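PDB 4KVF: rhamnose ABC transporter, periplasmic rhamnose-binding protein from Kribbella flavida, which probably binds a sugar, likely rhamnose, outside the membrane and delivers it to an ABC transporter for uptake. Local coordinates for residues V56-G61 with Y72-P77; T126-A131 with A282-L287. All coordinates share one frame; numbering follows the deposited sequence.

Contact 1: residues V56-G61 with Y72-P77; sequences VEVGGG and YKLVGP
Y72 reaches from strand 71-74 to the helical turn V58-G61, meeting the backbone of G61 and the side chain of V58. Its CG stands anti to the backbone N (chi1 167°), which lays the ring between strand and helix, running alongside both, with its OH toward L74 and V58. There Y72 CD1 is 4.2 Å from G61 C, and Y72 OH ends 3.4 Å from V58 CB, with the side chains of Y72 and V58 crossing at about a right angle. Glycine suits position 61 because the absence of a side chain lets the ring come up to its backbone. With an alanine in place of Y72, G61 and the CB and CG2 of V58 would probably lose their aromatic cover, leaving a gap between strand and helix.

K73 turns from the helix to the other face of the sheet, where L92 of helix 85-94 meets it. L74 comes back toward the helix: its CD1 lies 3.7 Å from CG1 of V58, while CD2 touches CG2 of the same valine at 4.0 Å. Y44 of the adjoining strand 41-45 touches both V58 and L74, extending this apolar surface. Beyond the strand, G76 adopts backbone angles open only to glycine, and P77 leads away to Y88.

The helix and strand axes run nearly antiparallel, 159°, as the beta-alpha-beta crossover 41-45, 52-67, 71-74 requires. Cohesion between V58 and L74 comes from the close fit of branched aliphatic groups and the exclusion of water, and the Y72 ring, laid against the G61 backbone, continues that fit along the helix.

Contact 2: residues T126-A131 with A282-L287; sequences TFDSDA and ADIGYL
F127 and I284 form a small, buried apolar contact between the C-terminal end of strand 123-127 and the first turn of helix 281-296, which lies against the six-stranded parallel sheet. The side chains cross at about a right angle. I284 CG2 is the methyl that touches, 3.9 Å from CD2 of the F127 ring and 4.0 Å from F127 CB. It stands anti to the isoleucine's backbone N, and from there reaches the base of the aromatic side chain. A beta-branched residue suits this spot because its second branch is still available: CD1, at the end of the other arm, comes within 4.4 Å of D128 OD2.

The chain turns sharply after F127. S129 N donates to F127 O at 2.7 Å, and D128 between them has phi 70° and psi -65°, a classic gamma turn that ends the strand. The side-chain torsions of D128 then bring its OD2 to the I284 methyl. Its other oxygen, OD1, is held by the amide of Q142. Farther along the loop, T126 OG1 donates to D130 OD1 at 2.7 Å, from above the carboxylate plane (43° out of it), and D130 OD1 also pairs with R136; threonine and aspartate thus tie the loop back to its strand.

F127 lies in the sheet between strands 99-102 and 138-141, touching V101 on one and I140 on the other. From helix 52-67, E57 packs against both F127 and I284, while G285 accepts a hydrogen bond from Y44 through its carbonyl, joining helix 281-296 to strand 41-45 as well.

Overall arrangement
Contacts 1 and 2 lie about 11 Å apart, centre to centre, and reach the same six-stranded sheet. E57, on helix 52-67, joins them: its OE1 lies 3.3 Å from F127 CE2, and its OE2 lies 3.5 Å from I284 CD1 and only 2.6 Å from D128 OD2. Such closeness of two carboxylates suggests that one of them is protonated. One residue earlier on helix 52-67, V56 O packs on A282 CB at 3.4 Å, bringing the two helices together. Contact 2 includes a loop at the C-terminal end of the sheet, where related sugar-binding proteins hold their ligand between two domains; contact 1 lies nearer the sheet's outer edge.

Contact 1: residues V56-G61 with Y72-P77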
ATOM      1  N   VAL A  56       8.569  -8.033  -5.361  1.00 41.20           N
ATOM      2  CA  VAL A  56       7.945  -7.275  -6.442  1.00 39.61           C
ATOM      3  C   VAL A  56       8.158  -5.788  -6.209  1.00 37.60           C
ATOM      4  O   VAL A  56       8.397  -5.022  -7.148  1.00 33.74           O
ATOM      5  CB  VAL A  56       6.430  -7.558  -6.542  1.00 45.80           C
ATOM      6  CG1 VAL A  56       5.796  -6.712  -7.641  1.00 43.15           C
ATOM      7  CG2 VAL A  56       6.177  -9.040  -6.791  1.00 48.83           C
ATOM      8  N   GLU A  57       8.090  -5.400  -4.940  1.00 29.59           N
ATOM      9  CA  GLU A  57       8.227  -4.007  -4.521  1.00 32.46           C
ATOM     10  C   GLU A  57       9.605  -3.445  -4.847  1.00 38.17           C
ATOM     11  O   GLU A  57       9.727  -2.451  -5.565  1.00 28.35           O
ATOM     12  CB  GLU A  57       7.964  -3.911  -3.020  1.00 36.90           C
ATOM     13  CG  GLU A  57       7.980  -2.519  -2.444  1.00 40.55           C
ATOM     14  CD  GLU A  57       7.274  -2.478  -1.097  1.00 51.48           C
ATOM     15  OE1 GLU A  57       7.731  -3.166  -0.155  1.00 50.75           O
ATOM     16  OE2 GLU A  57       6.248  -1.774  -0.989  1.00 47.53           O
ATOM     17  N   VAL A  58      10.651  -4.074  -4.325  1.00 31.98           N
ATOM     18  CA  VAL A  58      11.996  -3.569  -4.582  1.00 31.83           C
ATOM     19  C   VAL A  58      12.428  -3.819  -6.025  1.00 32.63           C
ATOM     20  O   VAL A  58      13.311  -3.128  -6.544  1.00 32.51           O
ATOM     21  CB  VAL A  58      13.038  -4.135  -3.594  1.00 31.71           C
ATOM     22  CG1 VAL A  58      12.725  -3.649  -2.188  1.00 31.23           C
ATOM     23  CG2 VAL A  58      13.091  -5.665  -3.671  1.00 30.61           C
ATOM     24  N   GLY A  59      11.797  -4.803  -6.662  1.00 29.48           N
ATOM     25  CA  GLY A  59      12.067  -5.136  -8.050  1.00 33.98           C
ATOM     26  C   GLY A  59      11.675  -3.996  -8.969  1.00 32.53           C
ATOM     27  O   GLY A  59      12.268  -3.798 -10.030  1.00 32.86           O
ATOM     28  N   GLY A  60      10.652  -3.254  -8.562  1.00 30.38           N
ATOM     29  CA  GLY A  60      10.235  -2.075  -9.292  1.00 31.01           C
ATOM     30  C   GLY A  60      11.287  -0.991  -9.171  1.00 30.01           C
ATOM     31  O   GLY A  60      11.526  -0.243 -10.116  1.00 31.16           O
ATOM     32  N   GLY A  61      11.913  -0.900  -8.001  1.00 28.94           N
ATOM     33  CA  GLY A  61      12.993   0.047  -7.802  1.00 25.69           C
ATOM     34  C   GLY A  61      14.168  -0.301  -8.698  1.00 33.68           C
ATOM     35  O   GLY A  61      14.796   0.582  -9.273  1.00 30.50           O
ATOM     36  N   TYR A  72      21.811  -0.160  -8.373  1.00 29.73           N
ATOM     37  CA  TYR A  72      20.809  -0.644  -7.410  1.00 31.45           C
ATOM     38  C   TYR A  72      21.424  -1.555  -6.340  1.00 30.07           C
ATOM     39  O   TYR A  72      22.232  -2.425  -6.650  1.00 33.72           O
ATOM     40  CB  TYR A  72      19.704  -1.382  -8.170  1.00 32.52           C
ATOM     41  CG  TYR A  72      18.748  -2.210  -7.338  1.00 35.67           C
ATOM     42  CD1 TYR A  72      17.636  -1.633  -6.741  1.00 32.20           C
ATOM     43  CD2 TYR A  72      18.927  -3.583  -7.203  1.00 38.46           C
ATOM     44  CE1 TYR A  72      16.743  -2.395  -6.002  1.00 36.19           C
ATOM     45  CE2 TYR A  72      18.039  -4.354  -6.470  1.00 37.93           C
ATOM     46  CZ  TYR A  72      16.951  -3.754  -5.874  1.00 32.76           C
ATOM     47  OH  TYR A  72      16.078  -4.526  -5.145  1.00 34.87           O
ATOM     48  N   LYS A  73      21.039  -1.346  -5.084  1.00 27.67           N
ATOM     49  CA  LYS A  73      21.447  -2.234  -4.005  1.00 31.25           C
ATOM     50  C   LYS A  73      20.241  -2.587  -3.128  1.00 35.41           C
ATOM     51  O   LYS A  73      19.373  -1.747  -2.882  1.00 31.57           O
ATOM     52  CB  LYS A  73      22.549  -1.579  -3.174  1.00 35.85           C
ATOM     53  CG  LYS A  73      22.932  -2.340  -1.923  1.00 37.88           C
ATOM     54  CD  LYS A  73      24.174  -1.727  -1.292  1.00 49.20           C
ATOM     55  CE  LYS A  73      25.415  -2.565  -1.560  1.00 56.87           C
ATOM     56  NZ  LYS A  73      25.605  -3.661  -0.560  1.00 57.49           N
ATOM     57  N   LEU A  74      20.184  -3.841  -2.687  1.00 36.47           N
ATOM     58  CA  LEU A  74      19.133  -4.304  -1.788  1.00 28.20           C
ATOM     59  C   LEU A  74      19.798  -4.864  -0.543  1.00 28.59           C
ATOM     60  O   LEU A  74      20.679  -5.726  -0.635  1.00 34.69           O
ATOM     61  CB  LEU A  74      18.297  -5.403  -2.464  1.00 29.33           C
ATOM     62  CG  LEU A  74      17.152  -6.066  -1.680  1.00 32.87           C
ATOM     63  CD1 LEU A  74      16.051  -5.057  -1.334  1.00 31.92           C
ATOM     64  CD2 LEU A  74      16.557  -7.257  -2.433  1.00 31.52           C
ATOM     65  N   VAL A  75      19.391  -4.361   0.622  1.00 29.04           N
ATOM     66  CA  VAL A  75      19.853  -4.897   1.899  1.00 30.94           C
ATOM     67  C   VAL A  75      18.648  -5.074   2.819  1.00 34.96           C
ATOM     68  O   VAL A  75      17.578  -4.526   2.559  1.00 31.55           O
ATOM     69  CB  VAL A  75      20.881  -3.964   2.603  1.00 36.15           C
ATOM     70  CG1 VAL A  75      22.110  -3.697   1.710  1.00 31.58           C
ATOM     71  CG2 VAL A  75      20.227  -2.663   3.017  1.00 30.69           C
ATOM     72  N   GLY A  76      18.826  -5.824   3.899  1.00 33.06           N
ATOM     73  CA  GLY A  76      17.774  -5.948   4.891  1.00 31.31           C
ATOM     74  C   GLY A  76      17.798  -7.236   5.687  1.00 34.74           C
ATOM     75  O   GLY A  76      18.465  -8.207   5.312  1.00 37.99           O
ATOM     76  N   PRO A  77      17.068  -7.248   6.811  1.00 39.46           N
ATOM     77  CA  PRO A  77      17.025  -8.413   7.699  1.00 44.36           C
ATOM     78  C   PRO A  77      16.185  -9.488   7.039  1.00 47.68           C
ATOM     79  O   PRO A  77      15.356  -9.158   6.196  1.00 47.91           O
ATOM     80  CB  PRO A  77      16.316  -7.870   8.945  1.00 46.30           C
ATOM     81  CG  PRO A  77      15.389  -6.833   8.400  1.00 39.60           C
ATOM     82  CD  PRO A  77      16.137  -6.184   7.238  1.00 38.73           C
TER

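Contact 2: residues T126-A131 with A282-L287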
ATOM      1  N   THR A 126      11.313   7.443   2.433  1.00 22.55           N
ATOM      2  CA  THR A 126      10.647   6.332   3.073  1.00 21.63           C
ATOM      3  C   THR A 126       9.558   5.791   2.152  1.00 22.74           C
ATOM      4  O   THR A 126       9.120   6.467   1.218  1.00 23.29           O
ATOM      5  CB  THR A 126      10.041   6.752   4.414  1.00 22.23           C
ATOM      6  OG1 THR A 126       9.302   7.962   4.221  1.00 23.43           O
ATOM      7  CG2 THR A 126      11.144   7.035   5.421  1.00 22.17           C
ATOM      8  N   PHE A 127       9.141   4.561   2.401  1.00 19.70           N
ATOM      9  CA  PHE A 127       8.057   3.963   1.627  1.00 26.51           C
ATOM     10  C   PHE A 127       7.314   2.953   2.466  1.00 29.11           C
ATOM     11  O   PHE A 127       7.871   2.396   3.407  1.00 26.74           O
ATOM     12  CB  PHE A 127       8.566   3.343   0.315  1.00 27.27           C
ATOM     13  CG  PHE A 127       9.297   2.032   0.484  1.00 26.99           C
ATOM     14  CD1 PHE A 127      10.617   2.013   0.881  1.00 23.59           C
ATOM     15  CD2 PHE A 127       8.669   0.828   0.209  1.00 37.32           C
ATOM     16  CE1 PHE A 127      11.305   0.811   1.012  1.00 21.83           C
ATOM     17  CE2 PHE A 127       9.348  -0.383   0.349  1.00 34.94           C
ATOM     18  CZ  PHE A 127      10.670  -0.384   0.746  1.00 27.51           C
ATOM     19  N   ASP A 128       6.041   2.753   2.142  1.00 26.48           N
ATOM     20  CA  ASP A 128       5.178   1.813   2.853  1.00 31.03           C
ATOM     21  C   ASP A 128       4.837   2.308   4.258  1.00 37.45           C
ATOM     22  O   ASP A 128       3.688   2.606   4.548  1.00 35.18           O
ATOM     23  CB  ASP A 128       5.798   0.411   2.901  1.00 45.56           C
ATOM     24  CG  ASP A 128       4.863  -0.654   2.380  1.00 58.47           C
ATOM     25  OD1 ASP A 128       3.767  -0.811   2.958  1.00 60.16           O
ATOM     26  OD2 ASP A 128       5.225  -1.339   1.399  1.00 54.69           O
ATOM     27  N   SER A 129       5.846   2.401   5.118  1.00 29.90           N
ATOM     28  CA  SER A 129       5.681   2.941   6.457  1.00 27.72           C
ATOM     29  C   SER A 129       6.663   4.083   6.638  1.00 28.22           C
ATOM     30  O   SER A 129       7.848   3.956   6.328  1.00 29.72           O
ATOM     31  CB  SER A 129       5.920   1.864   7.509  1.00 36.75           C
ATOM     32  OG  SER A 129       4.931   0.856   7.417  1.00 51.60           O
ATOM     33  N   ASP A 130       6.159   5.203   7.145  1.00 24.61           N
ATOM     34  CA  ASP A 130       6.934   6.435   7.176  1.00 21.91           C
ATOM     35  C   ASP A 130       7.752   6.565   8.461  1.00 26.28           C
ATOM     36  O   ASP A 130       7.442   5.932   9.483  1.00 27.83           O
ATOM     37  CB  ASP A 130       5.965   7.611   7.039  1.00 22.40           C
ATOM     38  CG  ASP A 130       6.655   8.901   6.645  1.00 23.16           C
ATOM     39  OD1 ASP A 130       7.873   8.878   6.347  1.00 25.97           O
ATOM     40  OD2 ASP A 130       5.948   9.922   6.598  1.00 27.55           O
ATOM     41  N   ALA A 131       8.798   7.387   8.404  1.00 23.23           N
ATOM     42  CA  ALA A 131       9.547   7.770   9.604  1.00 28.19           C
ATOM     43  C   ALA A 131       9.007   9.115  10.080  1.00 26.92           C
ATOM     44  O   ALA A 131       8.162   9.708   9.410  1.00 29.47           O
ATOM     45  CB  ALA A 131      11.041   7.869   9.294  1.00 25.04           C
ATOM     46  N   ALA A 282       5.295  -2.895  -7.104  1.00 30.94           N
ATOM     47  CA  ALA A 282       6.401  -2.551  -7.991  1.00 27.15           C
ATOM     48  C   ALA A 282       6.432  -1.051  -8.271  1.00 33.22           C
ATOM     49  O   ALA A 282       7.501  -0.446  -8.381  1.00 29.62           O
ATOM     50  CB  ALA A 282       6.335  -3.355  -9.296  1.00 33.30           C
ATOM     51  N   ASP A 283       5.257  -0.439  -8.372  1.00 26.14           N
ATOM     52  CA  ASP A 283       5.200   0.997  -8.637  1.00 25.86           C
ATOM     53  C   ASP A 283       5.684   1.808  -7.446  1.00 25.01           C
ATOM     54  O   ASP A 283       6.156   2.933  -7.608  1.00 24.23           O
ATOM     55  CB  ASP A 283       3.782   1.450  -9.016  1.00 29.57           C
ATOM     56  CG  ASP A 283       3.338   0.927 -10.369  1.00 30.93           C
ATOM     57  OD1 ASP A 283       4.203   0.565 -11.198  1.00 33.16           O
ATOM     58  OD2 ASP A 283       2.109   0.896 -10.615  1.00 39.81           O
ATOM     59  N   ILE A 284       5.536   1.257  -6.242  1.00 24.25           N
ATOM     60  CA  ILE A 284       6.030   1.948  -5.053  1.00 23.58           C
ATOM     61  C   ILE A 284       7.559   2.083  -5.123  1.00 25.82           C
ATOM     62  O   ILE A 284       8.115   3.167  -4.929  1.00 24.42           O
ATOM     63  CB  ILE A 284       5.643   1.196  -3.760  1.00 24.98           C
ATOM     64  CG1 ILE A 284       4.125   1.011  -3.677  1.00 26.87           C
ATOM     65  CG2 ILE A 284       6.139   1.959  -2.528  1.00 26.92           C
ATOM     66  CD1 ILE A 284       3.706   0.141  -2.502  1.00 28.11           C
ATOM     67  N   GLY A 285       8.231   0.981  -5.421  1.00 25.80           N
ATOM     68  CA  GLY A 285       9.679   0.985  -5.512  1.00 25.88           C
ATOM     69  C   GLY A 285      10.163   1.815  -6.683  1.00 28.00           C
ATOM     70  O   GLY A 285      11.173   2.515  -6.603  1.00 23.50           O
ATOM     71  N   TYR A 286       9.435   1.718  -7.793  1.00 22.53           N
ATOM     72  CA  TYR A 286       9.748   2.485  -9.002  1.00 24.83           C
ATOM     73  C   TYR A 286       9.619   3.985  -8.724  1.00 26.57           C
ATOM     74  O   TYR A 286      10.522   4.769  -9.028  1.00 23.86           O
ATOM     75  CB  TYR A 286       8.817   2.025 -10.137  1.00 23.97           C
ATOM     76  CG  TYR A 286       9.058   2.643 -11.489  1.00 23.44           C
ATOM     77  CD1 TYR A 286       8.614   3.931 -11.772  1.00 25.04           C
ATOM     78  CD2 TYR A 286       9.682   1.926 -12.498  1.00 28.73           C
ATOM     79  CE1 TYR A 286       8.814   4.495 -13.025  1.00 24.19           C
ATOM     80  CE2 TYR A 286       9.893   2.488 -13.749  1.00 31.64           C
ATOM     81  CZ  TYR A 286       9.449   3.771 -14.003  1.00 26.33           C
ATOM     82  OH  TYR A 286       9.650   4.333 -15.250  1.00 29.77           O
ATOM     83  N   LEU A 287       8.502   4.392  -8.130  1.00 20.34           N
ATOM     84  CA  LEU A 287       8.313   5.790  -7.804  1.00 21.99           C
ATOM     85  C   LEU A 287       9.367   6.275  -6.813  1.00 25.14           C
ATOM     86  O   LEU A 287       9.875   7.381  -6.948  1.00 22.25           O
ATOM     87  CB  LEU A 287       6.898   6.032  -7.261  1.00 24.68           C
ATOM     88  CG  LEU A 287       6.572   7.457  -6.800  1.00 24.06           C
ATOM     89  CD1 LEU A 287       6.892   8.489  -7.882  1.00 24.85           C
ATOM     90  CD2 LEU A 287       5.101   7.556  -6.389  1.00 22.63           C
TER